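Beta-N-acetylhexosaminidase (Streptomyces plicatus, PDB 1JAK) removes terminal beta-linked N-acetylhexosamine residues from the non-reducing ends of glycosides, as a family 20 enzyme that probably works by substrate-assisted catalysis. Local coordinates at residues I251-S263 against A273-L287. Numbering follows the deposited sequence.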
ATOM      1  N   ILE A 251     -15.106  -1.291   3.910  1.00  6.93           N
ATOM      2  CA  ILE A 251     -16.182  -2.153   4.380  1.00  6.70           C
ATOM      3  C   ILE A 251     -16.938  -2.351   3.069  1.00  7.14           C
ATOM      4  O   ILE A 251     -17.628  -1.448   2.590  1.00  7.48           O
ATOM      5  CB  ILE A 251     -17.094  -1.469   5.413  1.00  7.45           C
ATOM      6  CG1 ILE A 251     -16.321  -1.236   6.714  1.00  8.85           C
ATOM      7  CG2 ILE A 251     -18.321  -2.348   5.676  1.00  6.55           C
ATOM      8  CD1 ILE A 251     -15.818  -2.508   7.371  1.00 11.69           C
ATOM      9  N   ASP A 252     -16.773  -3.528   2.475  1.00  7.04           N
ATOM     10  CA  ASP A 252     -17.388  -3.831   1.185  1.00  7.54           C
ATOM     11  C   ASP A 252     -18.908  -3.975   1.239  1.00  7.26           C
ATOM     12  O   ASP A 252     -19.445  -4.666   2.104  1.00  7.65           O
ATOM     13  CB  ASP A 252     -16.769  -5.117   0.624  1.00  7.42           C
ATOM     14  CG  ASP A 252     -16.738  -5.141  -0.891  1.00  7.86           C
ATOM     15  OD1 ASP A 252     -17.569  -4.454  -1.522  1.00  7.79           O
ATOM     16  OD2 ASP A 252     -15.884  -5.866  -1.454  1.00  7.73           O
ATOM     17  N   MET A 253     -19.592  -3.327   0.297  1.00  7.56           N
ATOM     18  CA  MET A 253     -21.051  -3.384   0.215  1.00  7.87           C
ATOM     19  C   MET A 253     -21.500  -3.028  -1.202  1.00  6.58           C
ATOM     20  O   MET A 253     -20.816  -2.284  -1.903  1.00  7.22           O
ATOM     21  CB  MET A 253     -21.672  -2.413   1.226  1.00  8.59           C
ATOM     22  CG  MET A 253     -21.173  -0.986   1.099  1.00  9.80           C
ATOM     23  SD  MET A 253     -21.846   0.103   2.377  1.00 10.66           S
ATOM     24  CE  MET A 253     -20.769  -0.307   3.769  1.00 11.43           C
ATOM     25  N   PRO A 254     -22.654  -3.558  -1.650  1.00  6.96           N
ATOM     26  CA  PRO A 254     -23.571  -4.460  -0.949  1.00  7.37           C
ATOM     27  C   PRO A 254     -23.164  -5.924  -1.090  1.00  7.11           C
ATOM     28  O   PRO A 254     -23.749  -6.801  -0.456  1.00  7.80           O
ATOM     29  CB  PRO A 254     -24.908  -4.163  -1.618  1.00  7.59           C
ATOM     30  CG  PRO A 254     -24.502  -3.960  -3.040  1.00  6.53           C
ATOM     31  CD  PRO A 254     -23.241  -3.110  -2.927  1.00  8.71           C
ATOM     32  N   GLY A 255     -22.167  -6.181  -1.933  1.00  7.83           N
ATOM     33  CA  GLY A 255     -21.692  -7.541  -2.120  1.00  7.79           C
ATOM     34  C   GLY A 255     -20.564  -7.842  -1.147  1.00  8.17           C
ATOM     35  O   GLY A 255     -20.144  -6.953  -0.405  1.00  8.25           O
ATOM     36  N   HIS A 256     -20.074  -9.082  -1.144  1.00  7.35           N
ATOM     37  CA  HIS A 256     -18.985  -9.479  -0.246  1.00  7.10           C
ATOM     38  C   HIS A 256     -19.327  -9.169   1.201  1.00  6.57           C
ATOM     39  O   HIS A 256     -18.478  -8.720   1.978  1.00  7.30           O
ATOM     40  CB  HIS A 256     -17.700  -8.753  -0.649  1.00  7.15           C
ATOM     41  CG  HIS A 256     -17.061  -9.317  -1.875  1.00  7.90           C
ATOM     42  ND1 HIS A 256     -16.332 -10.486  -1.858  1.00  6.55           N
ATOM     43  CD2 HIS A 256     -17.081  -8.903  -3.164  1.00  7.17           C
ATOM     44  CE1 HIS A 256     -15.931 -10.769  -3.085  1.00  6.11           C
ATOM     45  NE2 HIS A 256     -16.372  -9.824  -3.897  1.00  7.48           N
ATOM     46  N   THR A 257     -20.571  -9.452   1.563  1.00  6.67           N
ATOM     47  CA  THR A 257     -21.079  -9.162   2.895  1.00  6.00           C
ATOM     48  C   THR A 257     -21.517 -10.376   3.710  1.00  6.53           C
ATOM     49  O   THR A 257     -22.218 -10.221   4.706  1.00  6.98           O
ATOM     50  CB  THR A 257     -22.286  -8.209   2.790  1.00  7.12           C
ATOM     51  OG1 THR A 257     -23.145  -8.654   1.727  1.00  8.08           O
ATOM     52  CG2 THR A 257     -21.831  -6.790   2.498  1.00  6.57           C
ATOM     53  N   ASN A 258     -21.109 -11.581   3.323  1.00  6.57           N
ATOM     54  CA  ASN A 258     -21.568 -12.742   4.076  1.00  7.09           C
ATOM     55  C   ASN A 258     -21.242 -12.737   5.566  1.00  7.80           C
ATOM     56  O   ASN A 258     -22.050 -13.192   6.369  1.00  7.85           O
ATOM     57  CB  ASN A 258     -21.047 -14.050   3.482  1.00  6.68           C
ATOM     58  CG  ASN A 258     -21.743 -15.259   4.086  1.00  8.65           C
ATOM     59  OD1 ASN A 258     -22.903 -15.529   3.781  1.00 10.68           O
ATOM     60  ND2 ASN A 258     -21.046 -15.972   4.968  1.00  8.12           N
ATOM     61  N   ALA A 259     -20.069 -12.241   5.949  1.00  7.87           N
ATOM     62  CA  ALA A 259     -19.716 -12.239   7.367  1.00  7.13           C
ATOM     63  C   ALA A 259     -20.757 -11.470   8.178  1.00  7.67           C
ATOM     64  O   ALA A 259     -21.140 -11.894   9.268  1.00  8.73           O
ATOM     65  CB  ALA A 259     -18.330 -11.638   7.575  1.00  5.33           C
ATOM     66  N   ALA A 260     -21.220 -10.349   7.638  1.00  7.35           N
ATOM     67  CA  ALA A 260     -22.233  -9.548   8.320  1.00  8.51           C
ATOM     68  C   ALA A 260     -23.581 -10.260   8.274  1.00  8.33           C
ATOM     69  O   ALA A 260     -24.289 -10.344   9.281  1.00  9.11           O
ATOM     70  CB  ALA A 260     -22.349  -8.174   7.665  1.00  8.48           C
ATOM     71  N   LEU A 261     -23.931 -10.765   7.096  1.00  8.56           N
ATOM     72  CA  LEU A 261     -25.199 -11.462   6.902  1.00  8.89           C
ATOM     73  C   LEU A 261     -25.326 -12.684   7.799  1.00  9.44           C
ATOM     74  O   LEU A 261     -26.411 -12.988   8.295  1.00  9.86           O
ATOM     75  CB  LEU A 261     -25.346 -11.897   5.441  1.00  8.46           C
ATOM     76  CG  LEU A 261     -25.439 -10.774   4.404  1.00  9.39           C
ATOM     77  CD1 LEU A 261     -25.351 -11.365   3.006  1.00  9.20           C
ATOM     78  CD2 LEU A 261     -26.742 -10.008   4.591  1.00 10.33           C
ATOM     79  N   ALA A 262     -24.216 -13.386   8.001  1.00  9.00           N
ATOM     80  CA  ALA A 262     -24.212 -14.584   8.833  1.00  8.72           C
ATOM     81  C   ALA A 262     -24.363 -14.239  10.310  1.00  9.38           C
ATOM     82  O   ALA A 262     -24.785 -15.072  11.110  1.00 10.19           O
ATOM     83  CB  ALA A 262     -22.919 -15.367   8.614  1.00 10.24           C
ATOM     84  N   SER A 263     -24.021 -13.004  10.659  1.00  9.47           N
ATOM     85  CA  SER A 263     -24.089 -12.545  12.041  1.00  9.95           C
ATOM     86  C   SER A 263     -25.464 -12.029  12.459  1.00 10.39           C
ATOM     87  O   SER A 263     -25.820 -12.094  13.637  1.00 10.73           O
ATOM     88  CB  SER A 263     -23.044 -11.450  12.270  1.00  9.97           C
ATOM     89  OG  SER A 263     -21.737 -11.932  12.002  1.00  8.43           O
ATOM     90  N   ALA A 273     -30.022 -16.200   8.484  1.00 11.15           N
ATOM     91  CA  ALA A 273     -28.587 -15.970   8.420  1.00 10.95           C
ATOM     92  C   ALA A 273     -27.904 -17.116   7.683  1.00 10.46           C
ATOM     93  O   ALA A 273     -28.132 -18.288   7.996  1.00 11.71           O
ATOM     94  CB  ALA A 273     -28.018 -15.844   9.828  1.00 11.01           C
ATOM     95  N   PRO A 274     -27.075 -16.797   6.676  1.00 10.37           N
ATOM     96  CA  PRO A 274     -26.378 -17.854   5.936  1.00 10.47           C
ATOM     97  C   PRO A 274     -25.284 -18.378   6.859  1.00 10.05           C
ATOM     98  O   PRO A 274     -24.962 -17.744   7.863  1.00 10.97           O
ATOM     99  CB  PRO A 274     -25.780 -17.115   4.736  1.00 10.05           C
ATOM    100  CG  PRO A 274     -26.599 -15.862   4.621  1.00 13.41           C
ATOM    101  CD  PRO A 274     -26.840 -15.483   6.057  1.00  9.89           C
ATOM    102  N   PRO A 275     -24.703 -19.542   6.546  1.00 10.29           N
ATOM    103  CA  PRO A 275     -23.643 -20.045   7.426  1.00 10.35           C
ATOM    104  C   PRO A 275     -22.399 -19.177   7.256  1.00 10.90           C
ATOM    105  O   PRO A 275     -22.306 -18.395   6.306  1.00  9.86           O
ATOM    106  CB  PRO A 275     -23.389 -21.460   6.900  1.00 12.22           C
ATOM    107  CG  PRO A 275     -24.650 -21.813   6.149  1.00 11.33           C
ATOM    108  CD  PRO A 275     -25.040 -20.520   5.498  1.00 10.80           C
ATOM    109  N   LEU A 276     -21.453 -19.300   8.181  1.00 10.11           N
ATOM    110  CA  LEU A 276     -20.199 -18.571   8.051  1.00 10.02           C
ATOM    111  C   LEU A 276     -19.573 -19.195   6.807  1.00  9.17           C
ATOM    112  O   LEU A 276     -19.721 -20.398   6.582  1.00 10.15           O
ATOM    113  CB  LEU A 276     -19.314 -18.815   9.275  1.00 10.38           C
ATOM    114  CG  LEU A 276     -19.786 -18.112  10.551  1.00 10.52           C
ATOM    115  CD1 LEU A 276     -19.058 -18.678  11.761  1.00 12.01           C
ATOM    116  CD2 LEU A 276     -19.540 -16.618  10.422  1.00 11.43           C
ATOM    117  N   TYR A 277     -18.892 -18.390   5.998  1.00  8.35           N
ATOM    118  CA  TYR A 277     -18.292 -18.892   4.761  1.00  8.66           C
ATOM    119  C   TYR A 277     -16.784 -19.110   4.857  1.00  8.56           C
ATOM    120  O   TYR A 277     -16.046 -18.222   5.286  1.00  9.10           O
ATOM    121  CB  TYR A 277     -18.600 -17.925   3.614  1.00  7.83           C
ATOM    122  CG  TYR A 277     -18.164 -18.424   2.258  1.00  9.06           C
ATOM    123  CD1 TYR A 277     -18.735 -19.568   1.698  1.00  8.46           C
ATOM    124  CD2 TYR A 277     -17.179 -17.756   1.534  1.00  8.48           C
ATOM    125  CE1 TYR A 277     -18.335 -20.035   0.452  1.00  6.99           C
ATOM    126  CE2 TYR A 277     -16.771 -18.213   0.282  1.00  7.36           C
ATOM    127  CZ  TYR A 277     -17.355 -19.354  -0.251  1.00  7.89           C
ATOM    128  OH  TYR A 277     -16.948 -19.820  -1.481  1.00  7.14           O
ATOM    129  N   THR A 278     -16.329 -20.290   4.441  1.00  9.01           N
ATOM    130  CA  THR A 278     -14.908 -20.615   4.492  1.00  9.17           C
ATOM    131  C   THR A 278     -14.339 -21.013   3.128  1.00  8.76           C
ATOM    132  O   THR A 278     -13.198 -21.468   3.035  1.00  9.34           O
ATOM    133  CB  THR A 278     -14.641 -21.754   5.498  1.00  9.64           C
ATOM    134  OG1 THR A 278     -15.386 -22.917   5.113  1.00 10.84           O
ATOM    135  CG2 THR A 278     -15.056 -21.327   6.905  1.00 10.68           C
ATOM    136  N   GLY A 279     -15.136 -20.833   2.076  1.00  8.53           N
ATOM    137  CA  GLY A 279     -14.685 -21.165   0.735  1.00  8.12           C
ATOM    138  C   GLY A 279     -13.880 -20.041   0.109  1.00  9.05           C
ATOM    139  O   GLY A 279     -13.491 -19.094   0.797  1.00  8.86           O
ATOM    140  N   THR A 280     -13.645 -20.131  -1.198  1.00  7.85           N
ATOM    141  CA  THR A 280     -12.861 -19.118  -1.901  1.00  7.72           C
ATOM    142  C   THR A 280     -13.538 -18.528  -3.138  1.00  8.70           C
ATOM    143  O   THR A 280     -12.871 -17.982  -4.022  1.00 10.38           O
ATOM    144  CB  THR A 280     -11.484 -19.686  -2.310  1.00  9.55           C
ATOM    145  OG1 THR A 280     -11.665 -20.914  -3.029  1.00  9.63           O
ATOM    146  CG2 THR A 280     -10.625 -19.944  -1.074  1.00 10.35           C
ATOM    147  N   LYS A 281     -14.859 -18.636  -3.210  1.00  7.37           N
ATOM    148  CA  LYS A 281     -15.591 -18.080  -4.341  1.00  7.05           C
ATOM    149  C   LYS A 281     -16.025 -16.653  -4.009  1.00  7.45           C
ATOM    150  O   LYS A 281     -15.876 -16.206  -2.870  1.00  8.27           O
ATOM    151  CB  LYS A 281     -16.816 -18.943  -4.661  1.00  9.10           C
ATOM    152  CG  LYS A 281     -16.470 -20.283  -5.298  1.00  9.61           C
ATOM    153  CD  LYS A 281     -17.717 -21.130  -5.547  1.00 10.40           C
ATOM    154  CE  LYS A 281     -18.771 -20.373  -6.353  1.00 10.97           C
ATOM    155  NZ  LYS A 281     -18.261 -19.947  -7.690  1.00  9.83           N
ATOM    156  N   VAL A 282     -16.547 -15.947  -5.010  1.00  6.83           N
ATOM    157  CA  VAL A 282     -17.012 -14.573  -4.830  1.00  5.65           C
ATOM    158  C   VAL A 282     -18.301 -14.304  -5.607  1.00  6.70           C
ATOM    159  O   VAL A 282     -18.637 -15.038  -6.537  1.00  8.13           O
ATOM    160  CB  VAL A 282     -15.969 -13.533  -5.334  1.00  5.47           C
ATOM    161  CG1 VAL A 282     -14.619 -13.774  -4.678  1.00  7.54           C
ATOM    162  CG2 VAL A 282     -15.854 -13.591  -6.859  1.00  7.81           C
ATOM    163  N   GLY A 283     -19.016 -13.254  -5.202  1.00  6.47           N
ATOM    164  CA  GLY A 283     -20.222 -12.830  -5.900  1.00  8.09           C
ATOM    165  C   GLY A 283     -21.583 -13.363  -5.498  1.00  9.03           C
ATOM    166  O   GLY A 283     -22.591 -12.960  -6.080  1.00 10.69           O
ATOM    167  N   PHE A 284     -21.622 -14.231  -4.495  1.00  8.52           N
ATOM    168  CA  PHE A 284     -22.865 -14.865  -4.062  1.00  9.69           C
ATOM    169  C   PHE A 284     -23.633 -14.188  -2.932  1.00  9.34           C
ATOM    170  O   PHE A 284     -24.775 -14.555  -2.658  1.00 10.13           O
ATOM    171  CB  PHE A 284     -22.555 -16.302  -3.647  1.00  8.79           C
ATOM    172  CG  PHE A 284     -21.563 -16.398  -2.523  1.00  9.06           C
ATOM    173  CD1 PHE A 284     -21.977 -16.269  -1.202  1.00  9.45           C
ATOM    174  CD2 PHE A 284     -20.208 -16.582  -2.789  1.00  8.91           C
ATOM    175  CE1 PHE A 284     -21.054 -16.321  -0.158  1.00  9.58           C
ATOM    176  CE2 PHE A 284     -19.276 -16.634  -1.753  1.00  9.03           C
ATOM    177  CZ  PHE A 284     -19.700 -16.504  -0.436  1.00  9.46           C
ATOM    178  N   SER A 285     -23.017 -13.216  -2.271  1.00  9.22           N
ATOM    179  CA  SER A 285     -23.666 -12.542  -1.152  1.00  8.08           C
ATOM    180  C   SER A 285     -24.196 -11.154  -1.484  1.00  7.91           C
ATOM    181  O   SER A 285     -23.682 -10.474  -2.369  1.00  7.94           O
ATOM    182  CB  SER A 285     -22.680 -12.427   0.010  1.00  7.94           C
ATOM    183  OG  SER A 285     -21.522 -11.729  -0.413  1.00  8.97           O
ATOM    184  N   SER A 286     -25.226 -10.732  -0.758  1.00  8.99           N
ATOM    185  CA  SER A 286     -25.794  -9.409  -0.971  1.00  9.10           C
ATOM    186  C   SER A 286     -26.628  -8.905   0.197  1.00  9.75           C
ATOM    187  O   SER A 286     -27.403  -9.655   0.792  1.00  8.80           O
ATOM    188  CB  SER A 286     -26.667  -9.389  -2.230  1.00 10.13           C
ATOM    189  OG  SER A 286     -27.243  -8.100  -2.409  1.00  9.85           O
ATOM    190  N   LEU A 287     -26.452  -7.633   0.538  1.00  9.47           N
ATOM    191  CA  LEU A 287     -27.261  -7.039   1.589  1.00  9.60           C
ATOM    192  C   LEU A 287     -28.631  -6.962   0.931  1.00 10.63           C
ATOM    193  O   LEU A 287     -28.724  -6.998  -0.300  1.00 10.19           O
ATOM    194  CB  LEU A 287     -26.772  -5.629   1.918  1.00  9.55           C
ATOM    195  CG  LEU A 287     -25.379  -5.524   2.538  1.00  9.56           C
ATOM    196  CD1 LEU A 287     -25.037  -4.059   2.785  1.00 10.09           C
ATOM    197  CD2 LEU A 287     -25.347  -6.311   3.837  1.00  9.18           C
TER
HETATM  198  O   HOH W   1     -21.213 -10.560  -3.483  1.00  6.58           O
HETATM  199  O   HOH W   2     -24.871 -17.877  10.596  1.00 14.54           O
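L287 packs its branched end against T257 and turns its backbone to P254, whose carbonyl shows how one buried oxygen serves two donors. L287 N reaches P254 O at 3.0 Å, and T257 OG1 comes to P254 O at 2.9 Å from the opposite face. This works because T257 OG1 sits between backbone N and carbonyl carbon (chi1 44°), leaving CG2 to meet L287 CD2 at 3.8 Å; F332 of helix 326-342 covers P254 and L287. This is the loop after strand 246-250 of the catalytic alpha/beta barrel, and its return brings V282 CB to 3.6 Å from H256 CE1, where both touch the bound azasugar and H256 NE2 is hydrogen-bonded to E320 OE1. N258 has CG anti to the backbone N (chi1 -168°), which carries its amide across to the 273-277 loop, and N258 ND2 gives P275 O a nearly straight 3.0 Å bond, in plane with both amide and carbonyl. A leucine here would probably leave P275 O without this donor and let the loop shift. On the solvent side, with P275 exposed, water takes part: it donates to both A262 O and P274 O, and A262 CB meets L276 CD2 at 4.0 Å.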